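PDB 3I6I: putative leucoanthocyanidin reductase 1 from Vitis vinifera, which catalyses the NADPH-dependent reduction of leucoanthocyanidins to flavan-3-ols such as catechin, as a member of the short-chain dehydrogenase/reductase superfamily. Local coordinates for residues I96-I100 / E139-V143; P178-F183 / V236-K240; V196-D200 / S303-V307. All coordinates share one frame. Numbering follows the deposited sequence.

How the contacts relate
The three contacts illustrate how the chemistry of packing follows its place in a fold. Contact 1, in the Rossmann part, joins two helical segments through apolar and aliphatic surfaces, one water linking them, while two of its polar side chains turn to NADPH. Contacts 2 and 3 lie across the chain's centre from it and tie loops to helices. Contact 2, whose touching residues are mostly buried although it has the smallest interface, rests on one indole; contact 3, partly buried like contact 1, is largely polar, with two direct hydrogen bonds and two waters. Contacts 2 and 3 alternate along the sequence, approach to about 5 Å between nearest atoms without touching, and both border helix 307-315.

Contact 1 of 3, residues I96-I100 / E139-V143; sequences ILDQI and EKRRV. With NDP (NADPH dihydro-nicotinamide-adenine-dinucleotide phosphate), chain B.
Ile96 lies over the start of the segment 139-143, its CA-to-CB bond pointing toward that segment, with rotamer m, m, so that the side chain covers one helical turn: CG2 is 3.8 Å from Lys140 N and 4.0 Å from Val143 CG2, and CD1 is 3.9 Å from Lys140 CE. The partner segment is regular helix, with Val143 N bonded to Glu139 O at 3.0 Å. Residues 96-98 have helical torsions and lead into helix 99-109; Gln99 N (3.1 Å) and Gln99 NE2 (3.0 Å) both donate to Ile96 O. The register sets CA of Ile96 6.3 Å from CA of Glu139, and CA of Ile100 6.6 Å from CA of Val143. Leu97 (m, t) brings CG to 3.9 Å from Glu139 CD, and Ile100 CD1 reaches 3.9 Å from Arg142 NE. A water accepts from Leu97 N and donates to Glu139 OE1, 3.0 Å each.

Both segments belong to helical parts of the NADP-binding Rossmann domain, and the contact carries two residues that bind the cofactor. Lys140, all but extended beyond its m chi1, passes Ile96 to give NZ hydrogen bonds to the ribose hydroxyls O3D (2.8 Å) and O2D (3.1 Å) of NADPH. Asp98, pointing away from the other helix, accepts from adenine N6A through OD2 at 3.3 Å. Gln99 OE1 is held by Ser89 OG and Ser118 N, while its NE2 lies 3.9 Å from Val143 CG2, the valine methyl that also sits 3.8 Å from Ile96 O.

Contact 2 of 3, residues P178-F183 / V236-K240; sequences PPTDFF and VWEKK
Trp237 dominates this contact, with Phe183 and Pro178 as its chief partners. It projects from helix 230-241 toward the loop 178-183 with chi1 t and chi2 -119°, its CA 7.3 Å from that of Pro178. Pro178, C-gamma exo, lays CB over one indole face, 3.4 Å from the five-membered ring centroid and 11° off its normal, a CH-pi contact; the same CB is 3.4 Å from Trp237 CE2. At the indole edge, Trp237 NE1 donates to Pro179 O at 2.9 Å (N-H...acceptor angle 133°). Both prolines have extended backbones (phi/psi -56/162 and -76/150).

Where strand 183-186 opens, Phe183 (chi1 m) meets the indole rim to rim, planes at 87° and ring centroids 5.9 Å apart; Phe183 CE1 is 3.7 Å from Trp237 CD1. Glu238 OE2 lies at the Phe183 edge, 3.4 Å from CE2, while Arg247 and the backbone of Leu245 hold the carboxylate. This is structural packing outside the five-stranded parallel Rossmann sheet; Tyr314 and Ile315 of helix 307-315 touch Pro178 and Trp237.

One indole thus offers a face to proline and an N-H to a carbonyl, so the buried side of an otherwise irregular loop is matched to the helix in both shape and polarity.

Contact 3 of 3, residues V196-D200 / S303-V307; sequences VAGTD and SFRTV
This is a polar, water-bridged contact between the start of helix 198-208 and the extended loop that leads into helix 307-315. Ala197 occupies the N-cap position, and its CA lies 6.3 Å from that of Arg305; the CA atoms of Asp200 and Phe304 are 6.6 Å apart. Asp200 (chi1 m) accepts the Arg305 N hydrogen bond through OD2 at 2.7 Å. One water donates to Asp200 OD2 (2.7 Å) and Arg305 O (2.8 Å) and accepts from Ala197 N (2.8 Å); another donates to Asp200 OD1 (2.5 Å) and Ser303 O (2.8 Å). Arg305 (m, t, p) passes Ala197 CB at 3.9 Å from CD, and its NH1 donates to Thr199 OG1 at 3.1 Å. Val196 CG1 meets the ring edge of Phe304 at CE1, 3.8 Å away.

Around this site Phe304 stacks on Phe204 of helix 198-208 and touches helix 295-298, Val196 ends strand 193-196, backbone hydrogen-bonded to Ser161 and Ala163, and Thr306 caps helix 307-315 at Glu309 N.

Contact 1 of 3, residues I96-I100 / E139-V143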
loop_
_atom_site.group_PDB
_atom_site.type_symbol
_atom_site.label_atom_id
_atom_site.label_comp_id
_atom_site.label_asym_id
_atom_site.label_seq_id
_atom_site.Cartn_x
_atom_site.Cartn_y
_atom_site.Cartn_z
ATOM N N ILE A 96 -6.198 9.048 7.061
ATOM C CA ILE A 96 -4.833 8.951 7.595
ATOM C C ILE A 96 -4.719 9.552 9.038
ATOM O O ILE A 96 -4.105 8.947 9.918
ATOM C CB ILE A 96 -3.812 9.620 6.645
ATOM C CG1 ILE A 96 -3.782 8.885 5.304
ATOM C CG2 ILE A 96 -2.419 9.641 7.299
ATOM C CD1 ILE A 96 -3.567 7.370 5.421
ATOM N N LEU A 97 -5.290 10.712 9.283
ATOM C CA LEU A 97 -5.173 11.327 10.644
ATOM C C LEU A 97 -6.048 10.636 11.730
ATOM O O LEU A 97 -5.855 10.858 12.932
ATOM C CB LEU A 97 -5.431 12.800 10.579
ATOM C CG LEU A 97 -4.496 13.643 9.753
ATOM C CD1 LEU A 97 -4.919 15.095 9.837
ATOM C CD2 LEU A 97 -3.068 13.425 10.162
ATOM N N ASP A 98 -6.939 9.731 11.319
ATOM C CA ASP A 98 -7.648 8.855 12.270
ATOM C C ASP A 98 -6.646 7.978 13.016
ATOM O O ASP A 98 -6.943 7.404 14.072
ATOM C CB ASP A 98 -8.663 7.933 11.561
ATOM C CG ASP A 98 -9.901 8.671 11.011
ATOM O OD1 ASP A 98 -10.143 9.842 11.370
ATOM O OD2 ASP A 98 -10.652 8.027 10.227
ATOM N N GLN A 99 -5.442 7.846 12.459
ATOM C CA GLN A 99 -4.406 7.059 13.094
ATOM C C GLN A 99 -3.806 7.735 14.341
ATOM O O GLN A 99 -3.139 7.068 15.133
ATOM C CB GLN A 99 -3.297 6.750 12.094
ATOM C CG GLN A 99 -3.736 5.794 11.014
ATOM C CD GLN A 99 -2.680 5.574 9.972
ATOM O OE1 GLN A 99 -2.139 4.456 9.826
ATOM N NE2 GLN A 99 -2.335 6.644 9.268
ATOM N N ILE A 100 -4.033 9.035 14.515
ATOM C CA ILE A 100 -3.447 9.773 15.631
ATOM C C ILE A 100 -3.912 9.183 16.950
ATOM O O ILE A 100 -3.078 8.883 17.836
ATOM C CB ILE A 100 -3.740 11.266 15.558
ATOM C CG1 ILE A 100 -2.999 11.908 14.374
ATOM C CG2 ILE A 100 -3.336 11.982 16.864
ATOM C CD1 ILE A 100 -3.240 13.365 14.253
ATOM N N GLU A 139 0.086 14.399 5.828
ATOM C CA GLU A 139 -0.610 13.634 6.872
ATOM C C GLU A 139 0.172 12.360 7.240
ATOM O O GLU A 139 0.308 12.047 8.424
ATOM C CB GLU A 139 -2.006 13.298 6.417
ATOM C CG GLU A 139 -2.867 14.570 6.303
ATOM C CD GLU A 139 -4.311 14.311 5.957
ATOM O OE1 GLU A 139 -4.699 13.140 5.694
ATOM O OE2 GLU A 139 -5.073 15.301 5.951
ATOM N N LYS A 140 0.678 11.637 6.229
ATOM C CA LYS A 140 1.485 10.439 6.498
ATOM C C LYS A 140 2.781 10.763 7.254
ATOM O O LYS A 140 3.182 10.022 8.176
ATOM C CB LYS A 140 1.721 9.652 5.215
ATOM C CG LYS A 140 0.448 9.011 4.644
ATOM C CD LYS A 140 0.735 8.068 3.483
ATOM C CE LYS A 140 -0.559 7.412 2.986
ATOM N NZ LYS A 140 -0.253 6.202 2.144
ATOM N N ARG A 141 3.417 11.877 6.921
ATOM C CA ARG A 141 4.641 12.321 7.580
ATOM C C ARG A 141 4.372 12.689 9.032
ATOM O O ARG A 141 5.195 12.405 9.899
ATOM C CB ARG A 141 5.215 13.551 6.888
ATOM C CG ARG A 141 5.822 13.256 5.526
ATOM C CD ARG A 141 6.173 14.530 4.869
ATOM N NE ARG A 141 6.577 14.358 3.487
ATOM C CZ ARG A 141 6.602 15.326 2.582
ATOM N NH1 ARG A 141 6.308 16.565 2.910
ATOM N NH2 ARG A 141 6.971 15.059 1.352
ATOM N N ARG A 142 3.220 13.311 9.261
ATOM C CA ARG A 142 2.793 13.711 10.613
ATOM C C ARG A 142 2.565 12.447 11.451
ATOM O O ARG A 142 2.977 12.365 12.610
ATOM C CB ARG A 142 1.548 14.605 10.521
ATOM C CG ARG A 142 1.257 15.421 11.778
ATOM C CD ARG A 142 0.280 14.783 12.617
ATOM N NE ARG A 142 -0.198 15.669 13.699
ATOM C CZ ARG A 142 0.316 15.752 14.936
ATOM N NH1 ARG A 142 1.411 15.059 15.306
ATOM N NH2 ARG A 142 -0.273 16.563 15.812
ATOM N N VAL A 143 1.953 11.431 10.886
ATOM C CA VAL A 143 1.791 10.173 11.582
ATOM C C VAL A 143 3.165 9.534 11.892
ATOM O O VAL A 143 3.381 9.075 13.006
ATOM C CB VAL A 143 0.894 9.218 10.855
ATOM C CG1 VAL A 143 0.944 7.813 11.445
ATOM C CG2 VAL A 143 -0.561 9.788 10.816
HETATM P PA NDP B . -9.652 1.511 1.409
HETATM O O1A NDP B . -10.520 2.745 1.364
HETATM O O2A NDP B . -9.847 0.392 0.224
HETATM O O5B NDP B . -9.747 0.671 2.778
HETATM C C5B NDP B . -9.687 1.332 4.003
HETATM C C4B NDP B . -10.016 0.423 5.124
HETATM O O4B NDP B . -9.841 1.302 6.302
HETATM C C3B NDP B . -11.504 -0.016 5.116
HETATM O O3B NDP B . -11.668 -1.356 5.652
HETATM C C2B NDP B . -12.167 0.999 6.045
HETATM O O2B NDP B . -13.326 0.422 6.647
HETATM C C1B NDP B . -11.074 1.139 7.101
HETATM N N9A NDP B . -11.166 2.310 7.974
HETATM C C8A NDP B . -11.138 3.580 7.571
HETATM N N7A NDP B . -11.209 4.375 8.641
HETATM C C5A NDP B . -11.265 3.605 9.733
HETATM C C6A NDP B . -11.352 3.876 11.100
HETATM N N6A NDP B . -11.375 5.135 11.543
HETATM N N1A NDP B . -11.403 2.844 11.965
HETATM C C2A NDP B . -11.353 1.588 11.523
HETATM N N3A NDP B . -11.255 1.287 10.222
HETATM C C4A NDP B . -11.224 2.288 9.313
HETATM O O3 NDP B . -8.127 1.993 1.347
HETATM P PN NDP B . -6.920 1.546 0.338
HETATM O O1N NDP B . -6.578 0.106 0.254
HETATM O O2N NDP B . -7.252 2.317 -0.994
HETATM O O5D NDP B . -5.722 2.449 1.012
HETATM C C5D NDP B . -4.942 1.914 2.091
HETATM C C4D NDP B . -3.576 2.541 2.063
HETATM O O4D NDP B . -2.964 1.980 0.868
HETATM C C3D NDP B . -3.550 4.041 1.913
HETATM O O3D NDP B . -2.423 4.545 2.623
HETATM C C2D NDP B . -3.305 4.218 0.426
HETATM O O2D NDP B . -2.557 5.405 0.251
HETATM C C1D NDP B . -2.416 3.027 0.079
HETATM N N1N NDP B . -2.597 2.456 -1.304
HETATM C C2N NDP B . -1.488 2.077 -2.100
HETATM C C3N NDP B . -1.629 1.925 -3.415
HETATM C C7N NDP B . -0.422 1.484 -4.265
HETATM O O7N NDP B . 0.665 1.225 -3.736
HETATM N N7N NDP B . -0.644 1.321 -5.559
HETATM C C4N NDP B . -2.998 2.181 -4.064
HETATM C C5N NDP B . -4.126 2.000 -3.055
HETATM C C6N NDP B . -3.889 2.072 -1.752
HETATM P P2B NDP B . -14.830 1.046 6.238
HETATM O O1X NDP B . -15.133 0.719 4.820
HETATM O O2X NDP B . -15.791 0.419 7.338
HETATM O O3X NDP B . -14.741 2.607 6.488
HETATM O O HOH W 1 -7.046 12.275 7.405
#

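Contact 2 of 3, residues P178-F183 / V236-K240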
loop_
_atom_site.group_PDB
_atom_site.type_symbol
_atom_site.label_atom_id
_atom_site.label_comp_id
_atom_site.label_asym_id
_atom_site.label_seq_id
_atom_site.Cartn_x
_atom_site.Cartn_y
_atom_site.Cartn_z
ATOM N N PRO A 178 -6.342 -3.147 -17.984
ATOM C CA PRO A 178 -5.668 -2.407 -19.055
ATOM C C PRO A 178 -6.554 -2.074 -20.261
ATOM O O PRO A 178 -7.604 -2.706 -20.472
ATOM C CB PRO A 178 -4.546 -3.354 -19.486
ATOM C CG PRO A 178 -4.366 -4.295 -18.333
ATOM C CD PRO A 178 -5.715 -4.461 -17.749
ATOM N N PRO A 179 -6.121 -1.115 -21.083
ATOM C CA PRO A 179 -7.019 -0.693 -22.171
ATOM C C PRO A 179 -7.107 -1.661 -23.335
ATOM O O PRO A 179 -6.133 -2.358 -23.644
ATOM C CB PRO A 179 -6.396 0.622 -22.645
ATOM C CG PRO A 179 -5.005 0.591 -22.189
ATOM C CD PRO A 179 -4.898 -0.300 -21.013
ATOM N N THR A 180 -8.264 -1.681 -24.001
ATOM C CA THR A 180 -8.436 -2.441 -25.237
ATOM C C THR A 180 -8.525 -1.554 -26.484
ATOM O O THR A 180 -8.735 -2.052 -27.587
ATOM C CB THR A 180 -9.692 -3.354 -25.156
ATOM O OG1 THR A 180 -10.861 -2.545 -24.957
ATOM C CG2 THR A 180 -9.551 -4.352 -23.991
ATOM N N ASP A 181 -8.357 -0.246 -26.332
ATOM C CA ASP A 181 -8.482 0.645 -27.479
ATOM C C ASP A 181 -7.212 1.401 -27.848
ATOM O O ASP A 181 -6.768 1.309 -28.992
ATOM C CB ASP A 181 -9.669 1.596 -27.318
ATOM C CG ASP A 181 -9.699 2.315 -25.982
ATOM O OD1 ASP A 181 -8.824 2.102 -25.071
ATOM O OD2 ASP A 181 -10.647 3.125 -25.862
ATOM N N PHE A 182 -6.641 2.141 -26.899
ATOM C CA PHE A 182 -5.338 2.819 -27.085
ATOM C C PHE A 182 -4.681 3.043 -25.737
ATOM O O PHE A 182 -5.350 3.037 -24.691
ATOM C CB PHE A 182 -5.459 4.130 -27.883
ATOM C CG PHE A 182 -6.316 5.196 -27.209
ATOM C CD1 PHE A 182 -7.674 5.286 -27.486
ATOM C CD2 PHE A 182 -5.783 6.066 -26.280
ATOM C CE1 PHE A 182 -8.475 6.248 -26.851
ATOM C CE2 PHE A 182 -6.586 7.032 -25.657
ATOM C CZ PHE A 182 -7.932 7.109 -25.960
ATOM N N PHE A 183 -3.361 3.220 -25.752
ATOM C CA PHE A 183 -2.607 3.380 -24.535
ATOM C C PHE A 183 -2.321 4.874 -24.344
ATOM O O PHE A 183 -1.854 5.537 -25.247
ATOM C CB PHE A 183 -1.245 2.660 -24.619
ATOM C CG PHE A 183 -1.308 1.161 -24.673
ATOM C CD1 PHE A 183 -1.617 0.410 -23.532
ATOM C CD2 PHE A 183 -0.948 0.484 -25.831
ATOM C CE1 PHE A 183 -1.614 -0.986 -23.570
ATOM C CE2 PHE A 183 -0.970 -0.923 -25.893
ATOM C CZ PHE A 183 -1.302 -1.663 -24.762
ATOM N N VAL A 236 3.908 -5.428 -22.592
ATOM C CA VAL A 236 3.484 -6.652 -21.933
ATOM C C VAL A 236 2.005 -6.928 -22.199
ATOM O O VAL A 236 1.601 -8.052 -22.448
ATOM C CB VAL A 236 3.678 -6.627 -20.397
ATOM C CG1 VAL A 236 3.184 -7.959 -19.849
ATOM C CG2 VAL A 236 5.137 -6.375 -20.024
ATOM N N TRP A 237 1.188 -5.888 -22.160
ATOM C CA TRP A 237 -0.242 -6.060 -22.407
ATOM C C TRP A 237 -0.533 -6.474 -23.841
ATOM O O TRP A 237 -1.356 -7.360 -24.079
ATOM C CB TRP A 237 -1.022 -4.805 -22.005
ATOM C CG TRP A 237 -2.485 -4.955 -22.152
ATOM C CD1 TRP A 237 -3.312 -4.216 -22.960
ATOM C CD2 TRP A 237 -3.318 -5.908 -21.488
ATOM N NE1 TRP A 237 -4.596 -4.661 -22.853
ATOM C CE2 TRP A 237 -4.639 -5.682 -21.933
ATOM C CE3 TRP A 237 -3.081 -6.929 -20.562
ATOM C CZ2 TRP A 237 -5.718 -6.452 -21.491
ATOM C CZ3 TRP A 237 -4.165 -7.702 -20.129
ATOM C CH2 TRP A 237 -5.459 -7.453 -20.589
ATOM N N GLU A 238 0.190 -5.884 -24.793
ATOM C CA GLU A 238 0.050 -6.222 -26.209
ATOM C C GLU A 238 0.393 -7.683 -26.450
ATOM O O GLU A 238 -0.284 -8.355 -27.211
ATOM C CB GLU A 238 0.951 -5.338 -27.059
ATOM C CG GLU A 238 0.476 -3.889 -27.074
ATOM C CD GLU A 238 1.325 -2.972 -27.929
ATOM O OE1 GLU A 238 2.556 -3.145 -27.961
ATOM O OE2 GLU A 238 0.758 -2.066 -28.583
ATOM N N LYS A 239 1.437 -8.176 -25.771
ATOM C CA LYS A 239 1.773 -9.601 -25.855
ATOM C C LYS A 239 0.582 -10.452 -25.386
ATOM O O LYS A 239 0.242 -11.447 -26.007
ATOM C CB LYS A 239 3.017 -9.909 -25.011
ATOM C CG LYS A 239 4.325 -9.798 -25.809
ATOM N N LYS A 240 -0.051 -10.041 -24.299
ATOM C CA LYS A 240 -1.173 -10.780 -23.721
ATOM C C LYS A 240 -2.438 -10.766 -24.558
ATOM O O LYS A 240 -3.147 -11.764 -24.596
ATOM C CB LYS A 240 -1.479 -10.287 -22.303
ATOM C CG LYS A 240 -0.492 -10.789 -21.267
ATOM C CD LYS A 240 -0.693 -12.277 -20.996
ATOM C CE LYS A 240 0.343 -12.822 -20.055
ATOM N NZ LYS A 240 0.819 -14.142 -20.510
#

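Contact 3 of 3, residues V196-D200 / S303-V307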
loop_
_atom_site.group_PDB
_atom_site.type_symbol
_atom_site.label_atom_id
_atom_site.label_comp_id
_atom_site.label_asym_id
_atom_site.label_seq_id
_atom_site.Cartn_x
_atom_site.Cartn_y
_atom_site.Cartn_z
ATOM N N VAL A 196 3.911 -4.415 -8.283
ATOM C CA VAL A 196 3.881 -5.535 -7.350
ATOM C C VAL A 196 2.479 -6.100 -7.276
ATOM O O VAL A 196 1.471 -5.357 -7.092
ATOM C CB VAL A 196 4.307 -5.061 -5.956
ATOM C CG1 VAL A 196 4.379 -6.260 -4.983
ATOM C CG2 VAL A 196 5.644 -4.320 -6.019
ATOM N N ALA A 197 2.371 -7.417 -7.415
ATOM C CA ALA A 197 1.090 -8.061 -7.202
ATOM C C ALA A 197 0.523 -7.796 -5.812
ATOM O O ALA A 197 1.228 -7.854 -4.825
ATOM C CB ALA A 197 1.179 -9.594 -7.424
ATOM N N GLY A 198 -0.780 -7.540 -5.746
ATOM C CA GLY A 198 -1.483 -7.506 -4.466
ATOM C C GLY A 198 -1.110 -8.617 -3.486
ATOM O O GLY A 198 -0.865 -8.370 -2.293
ATOM N N THR A 199 -1.103 -9.851 -3.960
ATOM C CA THR A 199 -0.801 -10.996 -3.111
ATOM C C THR A 199 0.620 -10.913 -2.562
ATOM O O THR A 199 0.865 -11.375 -1.443
ATOM C CB THR A 199 -1.045 -12.367 -3.821
ATOM O OG1 THR A 199 -0.249 -12.461 -5.010
ATOM C CG2 THR A 199 -2.522 -12.553 -4.203
ATOM N N ASP A 200 1.548 -10.362 -3.347
ATOM C CA ASP A 200 2.936 -10.147 -2.890
ATOM C C ASP A 200 3.032 -8.974 -1.901
ATOM O O ASP A 200 3.809 -9.010 -0.979
ATOM C CB ASP A 200 3.898 -9.916 -4.069
ATOM C CG ASP A 200 4.264 -11.204 -4.788
ATOM O OD1 ASP A 200 4.165 -12.291 -4.175
ATOM O OD2 ASP A 200 4.654 -11.128 -5.979
ATOM N N SER A 303 10.617 -15.633 -5.205
ATOM C CA SER A 303 10.267 -14.836 -6.380
ATOM C C SER A 303 8.943 -14.087 -6.262
ATOM O O SER A 303 7.970 -14.615 -5.751
ATOM C CB SER A 303 10.173 -15.748 -7.622
ATOM O OG SER A 303 11.442 -16.255 -7.973
ATOM N N PHE A 304 8.947 -12.866 -6.779
ATOM C CA PHE A 304 7.752 -12.052 -6.927
ATOM C C PHE A 304 7.022 -12.516 -8.162
ATOM O O PHE A 304 7.649 -12.843 -9.167
ATOM C CB PHE A 304 8.134 -10.582 -7.135
ATOM C CG PHE A 304 8.307 -9.825 -5.855
ATOM C CD1 PHE A 304 7.503 -8.750 -5.572
ATOM C CD2 PHE A 304 9.237 -10.247 -4.903
ATOM C CE1 PHE A 304 7.629 -8.052 -4.371
ATOM C CE2 PHE A 304 9.373 -9.578 -3.693
ATOM C CZ PHE A 304 8.577 -8.483 -3.424
ATOM N N ARG A 305 5.690 -12.511 -8.106
ATOM C CA ARG A 305 4.877 -12.680 -9.317
ATOM C C ARG A 305 5.239 -11.589 -10.343
ATOM O O ARG A 305 5.359 -10.411 -10.007
ATOM C CB ARG A 305 3.390 -12.547 -8.932
ATOM C CG ARG A 305 2.919 -13.665 -8.020
ATOM C CD ARG A 305 1.468 -13.503 -7.654
ATOM N NE ARG A 305 0.611 -13.822 -8.793
ATOM C CZ ARG A 305 -0.689 -13.546 -8.861
ATOM N NH1 ARG A 305 -1.330 -12.941 -7.854
ATOM N NH2 ARG A 305 -1.349 -13.874 -9.956
ATOM N N THR A 306 5.417 -11.982 -11.597
ATOM C CA THR A 306 5.710 -11.036 -12.631
ATOM C C THR A 306 4.420 -10.345 -13.111
ATOM O O THR A 306 3.285 -10.865 -12.967
ATOM C CB THR A 306 6.371 -11.743 -13.823
ATOM O OG1 THR A 306 5.391 -12.529 -14.515
ATOM C CG2 THR A 306 7.501 -12.657 -13.347
ATOM N N VAL A 307 4.624 -9.233 -13.787
ATOM C CA VAL A 307 3.525 -8.450 -14.383
ATOM C C VAL A 307 2.814 -9.247 -15.461
ATOM O O VAL A 307 1.576 -9.247 -15.558
ATOM C CB VAL A 307 4.027 -7.120 -14.947
ATOM C CG1 VAL A 307 2.872 -6.361 -15.646
ATOM C CG2 VAL A 307 4.685 -6.250 -13.862
HETATM O O HOH W 2 4.615 -9.036 -7.707
HETATM O O HOH W 3 5.545 -14.420 -4.429
#